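Local coordinates for staphylococcal nuclease domain-containing protein 1 (Drosophila melanogaster, PDB 2WAC) that cleaves DNA and RNA as an endonuclease, associates with the RNA-induced silencing complex and, through its Tudor domain, binds peptides carrying symmetrically dimethylated arginine, at residues 48-51 and 55-58; 80-85 and 91-96; 118-123 and 193-198; 151-154 and 158-161. One frame throughout, in Å; residues are numbered along the deposited sequence.

Contacts 1 and 2 belong to the Tudor barrel, and contacts 3 and 4 to the staphylococcal-nuclease-like domain. Contacts 1 and 2 reach the same antiparallel sheet and touch where the carbonyl oxygen of Tyr50 packs on Thr96, whereas contacts 3 and 4 meet through the backbone of Ala119 and Ala161. The centres of contacts 1 and 3 lie about 41 Å apart, on opposite sides of the chain's centre. Contacts 2 and 4 are hairpins, held by backbone hydrogen bonds with polar side chains added, and partly open at their margins; contact 3, between a turn and a helix, is buried, and made by apolar side chains. Contact 1 is mixed, with a tyrosine meeting a valine methyl while its hydroxyl lies beside a carboxylate.

Contact 1 (48-51 and 55-58); sequences GSYT and GDLV
Tyr50 and Val58 are the closest pair of residues along the two backbones, yet their CA atoms stand 9.8 Å apart, so the loop 48-51 reaches the start of strand 57-61 through a side chain. That side chain is Tyr50. Its CG lies anti to the backbone N (chi1 -176°), which stretches the ring away from its own chain and carries the hydroxyl to residues 56-58. Val58 meets the far end of the ring with one methyl: CG1 is 3.6 Å from Tyr50 CE2 and 3.3 Å from Tyr50 OH. On Asp56 it is the OD2 branch that comes near, 3.1 Å from Tyr50 OH, with the carboxylate plane turned 50° from the ring. The clear hydrogen bond of OD2 is with the backbone N of Lys53, which ties the carboxylate to the loop just before it. The tyrosine also touches Leu99 and Ala101 of strand 99-101, while Val58 packs on Ala71 and Val73 of strand 68-77. The tyrosine thus sets the far end of its ring against a methyl of a buried valine at the margin of the Tudor barrel and brings its polar end to a carboxylate, whose negative charge would be expected to disfavour ionisation of the phenol.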
loop_
_atom_site.group_PDB
_atom_site.type_symbol
_atom_site.label_atom_id
_atom_site.label_comp_id
_atom_site.label_asym_id
_atom_site.label_seq_id
_atom_site.Cartn_x
_atom_site.Cartn_y
_atom_site.Cartn_z
ATOM N N GLY A 48 -21.593 -15.579 13.533
ATOM C CA GLY A 48 -21.071 -16.768 14.207
ATOM C C GLY A 48 -21.272 -18.082 13.470
ATOM O O GLY A 48 -20.836 -19.134 13.945
ATOM N N SER A 49 -21.937 -18.029 12.317
ATOM C CA SER A 49 -22.213 -19.232 11.527
ATOM C C SER A 49 -21.073 -19.578 10.563
ATOM O O SER A 49 -21.056 -20.661 9.973
ATOM C CB SER A 49 -23.538 -19.094 10.771
ATOM O OG SER A 49 -23.515 -17.993 9.882
ATOM N N TYR A 50 -20.124 -18.655 10.417
ATOM C CA TYR A 50 -18.964 -18.849 9.551
ATOM C C TYR A 50 -17.660 -18.791 10.348
ATOM O O TYR A 50 -17.473 -17.911 11.193
ATOM C CB TYR A 50 -18.955 -17.798 8.430
ATOM C CG TYR A 50 -17.842 -17.955 7.408
ATOM C CD1 TYR A 50 -17.999 -18.787 6.299
ATOM C CD2 TYR A 50 -16.640 -17.261 7.546
ATOM C CE1 TYR A 50 -16.981 -18.933 5.356
ATOM C CE2 TYR A 50 -15.616 -17.401 6.610
ATOM C CZ TYR A 50 -15.794 -18.237 5.518
ATOM O OH TYR A 50 -14.788 -18.379 4.589
ATOM N N THR A 51 -16.776 -19.749 10.080
ATOM C CA THR A 51 -15.395 -19.698 10.554
ATOM C C THR A 51 -14.470 -20.004 9.368
ATOM O O THR A 51 -14.743 -20.924 8.589
ATOM C CB THR A 51 -15.139 -20.636 11.776
ATOM O OG1 THR A 51 -13.894 -20.295 12.406
ATOM C CG2 THR A 51 -15.128 -22.104 11.375
ATOM N N GLY A 55 -6.400 -18.152 4.272
ATOM C CA GLY A 55 -6.419 -18.034 2.814
ATOM C C GLY A 55 -7.777 -17.782 2.185
ATOM O O GLY A 55 -7.858 -17.397 1.017
ATOM N N ASP A 56 -8.843 -18.007 2.952
ATOM C CA ASP A 56 -10.212 -17.816 2.472
ATOM C C ASP A 56 -10.478 -16.378 2.027
ATOM O O ASP A 56 -10.039 -15.427 2.680
ATOM C CB ASP A 56 -11.221 -18.209 3.560
ATOM C CG ASP A 56 -11.381 -19.717 3.711
ATOM O OD1 ASP A 56 -10.673 -20.483 3.026
ATOM O OD2 ASP A 56 -12.232 -20.138 4.523
ATOM N N LEU A 57 -11.181 -16.228 0.906
ATOM C CA LEU A 57 -11.684 -14.922 0.484
ATOM C C LEU A 57 -13.093 -14.747 1.045
ATOM O O LEU A 57 -13.979 -15.562 0.780
ATOM C CB LEU A 57 -11.679 -14.790 -1.043
ATOM C CG LEU A 57 -12.043 -13.432 -1.659
ATOM C CD1 LEU A 57 -11.047 -12.337 -1.277
ATOM C CD2 LEU A 57 -12.148 -13.547 -3.172
ATOM N N VAL A 58 -13.286 -13.687 1.825
ATOM C CA VAL A 58 -14.523 -13.496 2.584
ATOM C C VAL A 58 -15.129 -12.104 2.419
ATOM O O VAL A 58 -14.540 -11.217 1.793
ATOM C CB VAL A 58 -14.303 -13.751 4.108
ATOM C CG1 VAL A 58 -13.898 -15.194 4.371
ATOM C CG2 VAL A 58 -13.271 -12.783 4.691
#

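Contact 2 (80-85 and 91-96); sequences NATVLY and KETLPT
Glu92 and Val83 face each other in a regular antiparallel ladder, where strands 80-85 and 91-95 run with their directions 151° apart. Val83 N donates to Glu92 O at 3.0 Å and Glu92 N returns a bond to Val83 O; Ala81 and Leu94 are joined by a second such pair, of which Ala81 N to Leu94 O is the shorter at 2.7 Å. The side chain of Glu92 leaves CB on the face it shares with Ala81, Val83 and Leu94. Its CG is set between the backbone N and the carbonyl carbon (chi1 82°), and from there the chain runs extended toward Tyr85. CG passes 3.9 Å from Tyr85 CE2, and CD lies 3.5 Å from Tyr85 OH. At the tip, OE2 accepts a hydrogen bond of 2.6 Å from Tyr85 OH on its anti side, close to the carboxylate plane and at the edge of the ring. OE1 is bonded to Thr63 OG1, so both carboxylate oxygens are engaged and the group is fixed in rotation. On the other face Thr82 OG1 and Thr93 OG1 share a hydrogen bond of 3.0 Å, and Leu84 CD1 rests 3.8 Å from Lys91 CG. Tyr85 also meets the ring of Phe62, and residues 62-90 are involved in dimethylarginine binding. The arrangement is a beta hairpin of the Tudor barrel in which Glu92 braces a tyrosine, consistent with the aromatic cage by which Tudor domains hold methylated arginine.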
loop_
_atom_site.group_PDB
_atom_site.type_symbol
_atom_site.label_atom_id
_atom_site.label_comp_id
_atom_site.label_asym_id
_atom_site.label_seq_id
_atom_site.Cartn_x
_atom_site.Cartn_y
_atom_site.Cartn_z
ATOM N N ASN A 80 -10.915 -15.280 16.547
ATOM C CA ASN A 80 -10.526 -14.090 15.789
ATOM C C ASN A 80 -9.740 -14.433 14.523
ATOM O O ASN A 80 -9.170 -15.520 14.414
ATOM C CB ASN A 80 -9.707 -13.146 16.680
ATOM C CG ASN A 80 -10.422 -12.790 17.976
ATOM O OD1 ASN A 80 -11.468 -12.141 17.962
ATOM N ND2 ASN A 80 -9.856 -13.212 19.104
ATOM N N ALA A 81 -9.722 -13.506 13.568
ATOM C CA ALA A 81 -8.918 -13.663 12.358
ATOM C C ALA A 81 -8.245 -12.353 11.970
ATOM O O ALA A 81 -8.760 -11.269 12.260
ATOM C CB ALA A 81 -9.768 -14.184 11.204
ATOM N N THR A 82 -7.088 -12.465 11.325
ATOM C CA THR A 82 -6.416 -11.317 10.733
ATOM C C THR A 82 -6.747 -11.292 9.245
ATOM O O THR A 82 -6.481 -12.259 8.524
ATOM C CB THR A 82 -4.889 -11.372 10.953
ATOM O OG1 THR A 82 -4.610 -11.428 12.357
ATOM C CG2 THR A 82 -4.207 -10.140 10.352
ATOM N N VAL A 83 -7.343 -10.188 8.799
ATOM C CA VAL A 83 -7.767 -10.043 7.406
ATOM C C VAL A 83 -7.106 -8.853 6.708
ATOM O O VAL A 83 -6.726 -7.874 7.352
ATOM C CB VAL A 83 -9.324 -9.959 7.253
ATOM C CG1 VAL A 83 -10.006 -11.158 7.907
ATOM C CG2 VAL A 83 -9.881 -8.638 7.808
ATOM N N LEU A 84 -6.962 -8.969 5.390
ATOM C CA LEU A 84 -6.512 -7.875 4.539
ATOM C C LEU A 84 -7.686 -7.417 3.683
ATOM O O LEU A 84 -8.308 -8.229 3.002
ATOM C CB LEU A 84 -5.351 -8.325 3.639
ATOM C CG LEU A 84 -5.012 -7.442 2.425
ATOM C CD1 LEU A 84 -4.334 -6.139 2.844
ATOM C CD2 LEU A 84 -4.157 -8.189 1.402
ATOM N N TYR A 85 -7.988 -6.121 3.724
ATOM C CA TYR A 85 -9.027 -5.552 2.867
ATOM C C TYR A 85 -8.455 -5.318 1.472
ATOM O O TYR A 85 -7.794 -4.312 1.214
ATOM C CB TYR A 85 -9.620 -4.285 3.496
ATOM C CG TYR A 85 -10.345 -4.586 4.789
ATOM C CD1 TYR A 85 -11.638 -5.110 4.777
ATOM C CD2 TYR A 85 -9.729 -4.382 6.025
ATOM C CE1 TYR A 85 -12.308 -5.410 5.961
ATOM C CE2 TYR A 85 -10.391 -4.678 7.217
ATOM C CZ TYR A 85 -11.682 -5.192 7.175
ATOM O OH TYR A 85 -12.349 -5.492 8.344
ATOM N N LYS A 91 -5.220 -3.705 6.987
ATOM C CA LYS A 91 -5.428 -4.977 7.665
ATOM C C LYS A 91 -5.989 -4.723 9.054
ATOM O O LYS A 91 -5.748 -3.662 9.637
ATOM C CB LYS A 91 -4.100 -5.719 7.828
ATOM C CG LYS A 91 -3.455 -6.241 6.560
ATOM C CD LYS A 91 -2.141 -6.930 6.918
ATOM C CE LYS A 91 -1.512 -7.639 5.732
ATOM N NZ LYS A 91 -0.937 -6.692 4.747
ATOM N N GLU A 92 -6.728 -5.695 9.588
ATOM C CA GLU A 92 -7.100 -5.687 11.005
ATOM C C GLU A 92 -7.357 -7.091 11.556
ATOM O O GLU A 92 -7.649 -8.029 10.805
ATOM C CB GLU A 92 -8.309 -4.771 11.273
ATOM C CG GLU A 92 -9.676 -5.389 10.975
ATOM C CD GLU A 92 -10.836 -4.482 11.361
ATOM O OE1 GLU A 92 -10.699 -3.693 12.318
ATOM O OE2 GLU A 92 -11.896 -4.567 10.708
ATOM N N THR A 93 -7.239 -7.215 12.876
ATOM C CA THR A 93 -7.625 -8.429 13.587
ATOM C C THR A 93 -9.034 -8.252 14.159
ATOM O O THR A 93 -9.342 -7.242 14.800
ATOM C CB THR A 93 -6.595 -8.820 14.668
ATOM O OG1 THR A 93 -5.318 -9.018 14.049
ATOM C CG2 THR A 93 -7.003 -10.109 15.378
ATOM N N LEU A 94 -9.859 -9.271 13.933
ATOM C CA LEU A 94 -11.315 -9.159 13.962
ATOM C C LEU A 94 -11.965 -10.453 14.462
ATOM O O LEU A 94 -11.505 -11.531 14.092
ATOM C CB LEU A 94 -11.781 -8.904 12.516
ATOM C CG LEU A 94 -13.194 -8.378 12.323
ATOM C CD1 LEU A 94 -13.374 -7.189 13.228
ATOM C CD2 LEU A 94 -13.468 -8.000 10.878
ATOM N N PRO A 95 -13.032 -10.369 15.298
ATOM C CA PRO A 95 -13.767 -11.617 15.565
ATOM C C PRO A 95 -14.317 -12.264 14.288
ATOM O O PRO A 95 -14.752 -11.560 13.369
ATOM C CB PRO A 95 -14.919 -11.169 16.472
ATOM C CG PRO A 95 -14.436 -9.917 17.110
ATOM C CD PRO A 95 -13.591 -9.237 16.063
ATOM N N THR A 96 -14.283 -13.595 14.243
ATOM C CA THR A 96 -14.750 -14.356 13.079
ATOM C C THR A 96 -16.266 -14.273 12.872
ATOM O O THR A 96 -16.756 -14.567 11.780
ATOM C CB THR A 96 -14.324 -15.842 13.152
ATOM O OG1 THR A 96 -14.814 -16.419 14.368
ATOM C CG2 THR A 96 -12.810 -15.976 13.111
#

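Contact 3 (118-123 and 193-198); sequences LALVAL and KELVDQ
Leu120 adopts left-handed backbone angles (phi 65°, psi 19°) and directs its side chain at Leu195 and Val196, with CG opposite the carbonyl carbon and beside the backbone N (chi1 -49°) and a stretched second torsion that carries CD1 forward onto the helix. The residue occupies the third position of a type II beta turn running from Leu118 to Val121, and the turn points its side chain at the helix. Its CD1 methyl settles against the peptide link between the two helix residues, 3.7 Å from both Leu195 C and Val196 N. Side chains hold it on two flanks: Leu195 CG and CD2 approach CD1 to 3.7 and 3.8 Å, and Val196 CG2 comes within 3.8 Å of the same methyl. The other branch of Leu120, CD2, is 3.9 Å from Val196 CG2, the two side chains meeting at about a right angle. The barrel here has the strand order 1-2-3-5-4 of an OB-fold, as expected of a staphylococcal-nuclease-like domain. The turn follows its third strand, 113-118, and helix 193-208 lies against it. Beyond the turn, strand 121-122 pairs with strand 183-184. Leu195 also packs on Thr162 and Glu151 of the barrel strands, and Val196 on Gln186. Away from the turn, Lys193 and Asp197, one helical turn apart, form a salt bridge of 2.9 Å between NZ and OD2, with the ammonium arriving nearly in line with the C-O bond of the carboxylate.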
loop_
_atom_site.group_PDB
_atom_site.type_symbol
_atom_site.label_atom_id
_atom_site.label_comp_id
_atom_site.label_asym_id
_atom_site.label_seq_id
_atom_site.Cartn_x
_atom_site.Cartn_y
_atom_site.Cartn_z
ATOM N N LEU A 118 8.403 1.008 -2.101
ATOM C CA LEU A 118 8.934 2.282 -2.591
ATOM C C LEU A 118 10.396 2.075 -2.974
ATOM O O LEU A 118 11.228 1.731 -2.131
ATOM C CB LEU A 118 8.778 3.401 -1.552
ATOM C CG LEU A 118 9.052 4.845 -2.001
ATOM C CD1 LEU A 118 8.059 5.315 -3.062
ATOM C CD2 LEU A 118 9.036 5.788 -0.806
ATOM N N ALA A 119 10.689 2.271 -4.257
ATOM C CA ALA A 119 11.971 1.876 -4.842
ATOM C C ALA A 119 13.184 2.541 -4.196
ATOM O O ALA A 119 13.242 3.767 -4.080
ATOM C CB ALA A 119 11.967 2.121 -6.348
ATOM N N LEU A 120 14.128 1.704 -3.762
ATOM C CA LEU A 120 15.465 2.127 -3.306
ATOM C C LEU A 120 15.506 2.990 -2.037
ATOM O O LEU A 120 16.504 3.663 -1.772
ATOM C CB LEU A 120 16.243 2.815 -4.443
ATOM C CG LEU A 120 16.349 2.165 -5.829
ATOM C CD1 LEU A 120 17.109 3.089 -6.762
ATOM C CD2 LEU A 120 17.021 0.795 -5.776
ATOM N N VAL A 121 14.435 2.953 -1.252
ATOM C CA VAL A 121 14.343 3.737 -0.022
ATOM C C VAL A 121 14.503 2.831 1.201
ATOM O O VAL A 121 13.832 1.802 1.310
ATOM C CB VAL A 121 13.003 4.527 0.041
ATOM C CG1 VAL A 121 12.692 4.991 1.452
ATOM C CG2 VAL A 121 13.036 5.717 -0.913
ATOM N N ALA A 122 15.408 3.210 2.100
ATOM C CA ALA A 122 15.568 2.523 3.379
ATOM C C ALA A 122 15.244 3.482 4.518
ATOM O O ALA A 122 15.687 4.632 4.509
ATOM C CB ALA A 122 16.984 1.976 3.524
ATOM N N LEU A 123 14.463 3.011 5.490
ATOM C CA LEU A 123 14.136 3.811 6.673
ATOM C C LEU A 123 15.386 4.112 7.503
ATOM O O LEU A 123 16.314 3.301 7.534
ATOM C CB LEU A 123 13.089 3.105 7.541
ATOM C CG LEU A 123 11.604 3.203 7.179
ATOM C CD1 LEU A 123 10.811 2.329 8.126
ATOM C CD2 LEU A 123 11.089 4.642 7.225
ATOM N N LYS A 193 20.939 0.786 -12.157
ATOM C CA LYS A 193 22.182 1.520 -11.884
ATOM C C LYS A 193 22.020 3.044 -11.890
ATOM O O LYS A 193 22.479 3.724 -10.970
ATOM C CB LYS A 193 23.276 1.100 -12.871
ATOM C CG LYS A 193 24.621 1.765 -12.647
ATOM C CD LYS A 193 25.509 1.597 -13.867
ATOM C CE LYS A 193 26.868 2.227 -13.657
ATOM N NZ LYS A 193 26.782 3.709 -13.535
ATOM N N GLU A 194 21.373 3.565 -12.929
ATOM C CA GLU A 194 21.154 5.003 -13.076
ATOM C C GLU A 194 20.372 5.559 -11.889
ATOM O O GLU A 194 20.765 6.568 -11.300
ATOM C CB GLU A 194 20.428 5.295 -14.392
ATOM C CG GLU A 194 20.138 6.765 -14.651
ATOM C CD GLU A 194 19.672 7.022 -16.071
ATOM O OE1 GLU A 194 20.363 6.581 -17.018
ATOM O OE2 GLU A 194 18.619 7.673 -16.243
ATOM N N LEU A 195 19.277 4.883 -11.539
ATOM C CA LEU A 195 18.435 5.267 -10.407
ATOM C C LEU A 195 19.161 5.128 -9.064
ATOM O O LEU A 195 19.016 5.987 -8.192
ATOM C CB LEU A 195 17.127 4.464 -10.409
ATOM C CG LEU A 195 15.896 5.044 -9.701
ATOM C CD1 LEU A 195 15.373 6.299 -10.397
ATOM C CD2 LEU A 195 14.792 3.998 -9.608
ATOM N N VAL A 196 19.940 4.056 -8.908
ATOM C CA VAL A 196 20.764 3.846 -7.709
ATOM C C VAL A 196 21.781 4.977 -7.523
ATOM O O VAL A 196 21.912 5.521 -6.425
ATOM C CB VAL A 196 21.471 2.453 -7.720
ATOM C CG1 VAL A 196 22.648 2.409 -6.742
ATOM C CG2 VAL A 196 20.475 1.344 -7.393
ATOM N N ASP A 197 22.480 5.330 -8.603
ATOM C CA ASP A 197 23.457 6.422 -8.595
ATOM C C ASP A 197 22.809 7.766 -8.264
ATOM O O ASP A 197 23.346 8.543 -7.474
ATOM C CB ASP A 197 24.182 6.511 -9.945
ATOM C CG ASP A 197 25.145 5.355 -10.181
ATOM O OD1 ASP A 197 25.471 4.625 -9.222
ATOM O OD2 ASP A 197 25.588 5.184 -11.336
ATOM N N GLN A 198 21.653 8.028 -8.869
ATOM C CA GLN A 198 20.924 9.278 -8.649
ATOM C C GLN A 198 20.460 9.441 -7.194
ATOM O O GLN A 198 20.618 10.516 -6.610
ATOM C CB GLN A 198 19.764 9.407 -9.643
ATOM C CG GLN A 198 20.225 9.835 -11.042
ATOM C CD GLN A 198 19.209 9.565 -12.146
ATOM O OE1 GLN A 198 18.153 8.976 -11.916
ATOM N NE2 GLN A 198 19.533 9.999 -13.359
#

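Contact 4 (151-154 and 158-161); sequences ELKV and PNLA
Glu151 and Leu152 both stand opposite Leu160, forming a classic beta bulge in the hairpin of strands 145-152 and 159-164. Leu160 O receives Glu151 N at 2.7 Å and, weakly, Leu152 N at 3.4 Å, while Leu160 N donates back to Leu152 O at 2.9 Å. As partners of a hydrogen-bonded pair, Leu152 and Leu160 put their side chains on one face, with their CB atoms 4.1 Å apart. Farther out, Leu160 CD1 touches Val154 CG2 at 3.8 Å, the branch of the valine that lies anti to its carbonyl carbon. Toward the turn, a side chain takes over the pairing: Asn159, with CG beside its backbone N (chi1 -63°), swings its amide across so that OD1 accepts Val154 N at 2.8 Å. The N-H points almost straight at the oxygen, but it arrives from above the amide plane, 40° out of it. Glu151 bends at its second torsion (chi2 -69°), and its OE2 is gripped by Thr162 OG1 and Asn149 ND2. Loop residues Arg187 and Glu189 pack on the leucine face, Arg187 against both leucines, and Leu192, just ahead of helix 193-208, touches Glu151. On its other edge strand 159-164 runs parallel to strand 113-118, Asn159 and Ala161 bonding through their backbones to Ala117, so the hairpin joins the last two strands of the OB-fold barrel to its third.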
loop_
_atom_site.group_PDB
_atom_site.type_symbol
_atom_site.label_atom_id
_atom_site.label_comp_id
_atom_site.label_asym_id
_atom_site.label_seq_id
_atom_site.Cartn_x
_atom_site.Cartn_y
_atom_site.Cartn_z
ATOM N N GLU A 151 9.770 -0.524 -11.260
ATOM C CA GLU A 151 11.206 -0.497 -11.558
ATOM C C GLU A 151 11.821 -1.893 -11.610
ATOM O O GLU A 151 12.735 -2.147 -12.397
ATOM C CB GLU A 151 11.957 0.359 -10.533
ATOM C CG GLU A 151 11.452 1.799 -10.397
ATOM C CD GLU A 151 11.734 2.666 -11.618
ATOM O OE1 GLU A 151 12.599 2.303 -12.443
ATOM O OE2 GLU A 151 11.087 3.725 -11.749
ATOM N N LEU A 152 11.323 -2.784 -10.757
ATOM C CA LEU A 152 11.802 -4.160 -10.701
ATOM C C LEU A 152 10.714 -5.092 -10.197
ATOM O O LEU A 152 10.100 -4.839 -9.160
ATOM C CB LEU A 152 13.038 -4.280 -9.798
ATOM C CG LEU A 152 13.806 -5.610 -9.831
ATOM C CD1 LEU A 152 14.618 -5.747 -11.115
ATOM C CD2 LEU A 152 14.711 -5.738 -8.621
ATOM N N LYS A 153 10.484 -6.168 -10.944
ATOM C CA LYS A 153 9.623 -7.256 -10.489
ATOM C C LYS A 153 10.386 -8.114 -9.484
ATOM O O LYS A 153 11.547 -8.463 -9.710
ATOM C CB LYS A 153 9.170 -8.123 -11.665
ATOM C CG LYS A 153 8.311 -7.408 -12.695
ATOM C CD LYS A 153 8.115 -8.282 -13.927
ATOM C CE LYS A 153 7.348 -7.553 -15.022
ATOM N NZ LYS A 153 5.914 -7.354 -14.661
ATOM N N VAL A 154 9.729 -8.437 -8.374
ATOM C CA VAL A 154 10.303 -9.293 -7.340
ATOM C C VAL A 154 9.392 -10.497 -7.150
ATOM O O VAL A 154 8.191 -10.344 -6.924
ATOM C CB VAL A 154 10.468 -8.550 -5.987
ATOM C CG1 VAL A 154 11.186 -9.436 -4.971
ATOM C CG2 VAL A 154 11.225 -7.241 -6.171
ATOM N N PRO A 158 6.146 -7.688 -2.904
ATOM C CA PRO A 158 5.798 -6.483 -3.671
ATOM C C PRO A 158 6.906 -5.983 -4.606
ATOM O O PRO A 158 8.072 -5.917 -4.211
ATOM C CB PRO A 158 5.515 -5.446 -2.579
ATOM C CG PRO A 158 5.099 -6.246 -1.405
ATOM C CD PRO A 158 5.937 -7.484 -1.457
ATOM N N ASN A 159 6.532 -5.649 -5.840
ATOM C CA ASN A 159 7.472 -5.111 -6.826
ATOM C C ASN A 159 7.955 -3.711 -6.447
ATOM O O ASN A 159 7.237 -2.961 -5.783
ATOM C CB ASN A 159 6.836 -5.090 -8.223
ATOM C CG ASN A 159 6.490 -6.482 -8.740
ATOM O OD1 ASN A 159 7.062 -7.482 -8.306
ATOM N ND2 ASN A 159 5.557 -6.545 -9.682
ATOM N N LEU A 160 9.176 -3.372 -6.860
ATOM C CA LEU A 160 9.738 -2.036 -6.635
ATOM C C LEU A 160 9.102 -1.019 -7.581
ATOM O O LEU A 160 9.036 -1.249 -8.790
ATOM C CB LEU A 160 11.263 -2.048 -6.826
ATOM C CG LEU A 160 12.199 -2.352 -5.648
ATOM C CD1 LEU A 160 11.906 -3.694 -4.980
ATOM C CD2 LEU A 160 13.655 -2.294 -6.107
ATOM N N ALA A 161 8.636 0.098 -7.024
ATOM C CA ALA A 161 7.979 1.135 -7.815
ATOM C C ALA A 161 8.377 2.544 -7.388
ATOM O O ALA A 161 8.551 2.814 -6.198
ATOM C CB ALA A 161 6.461 0.971 -7.750
#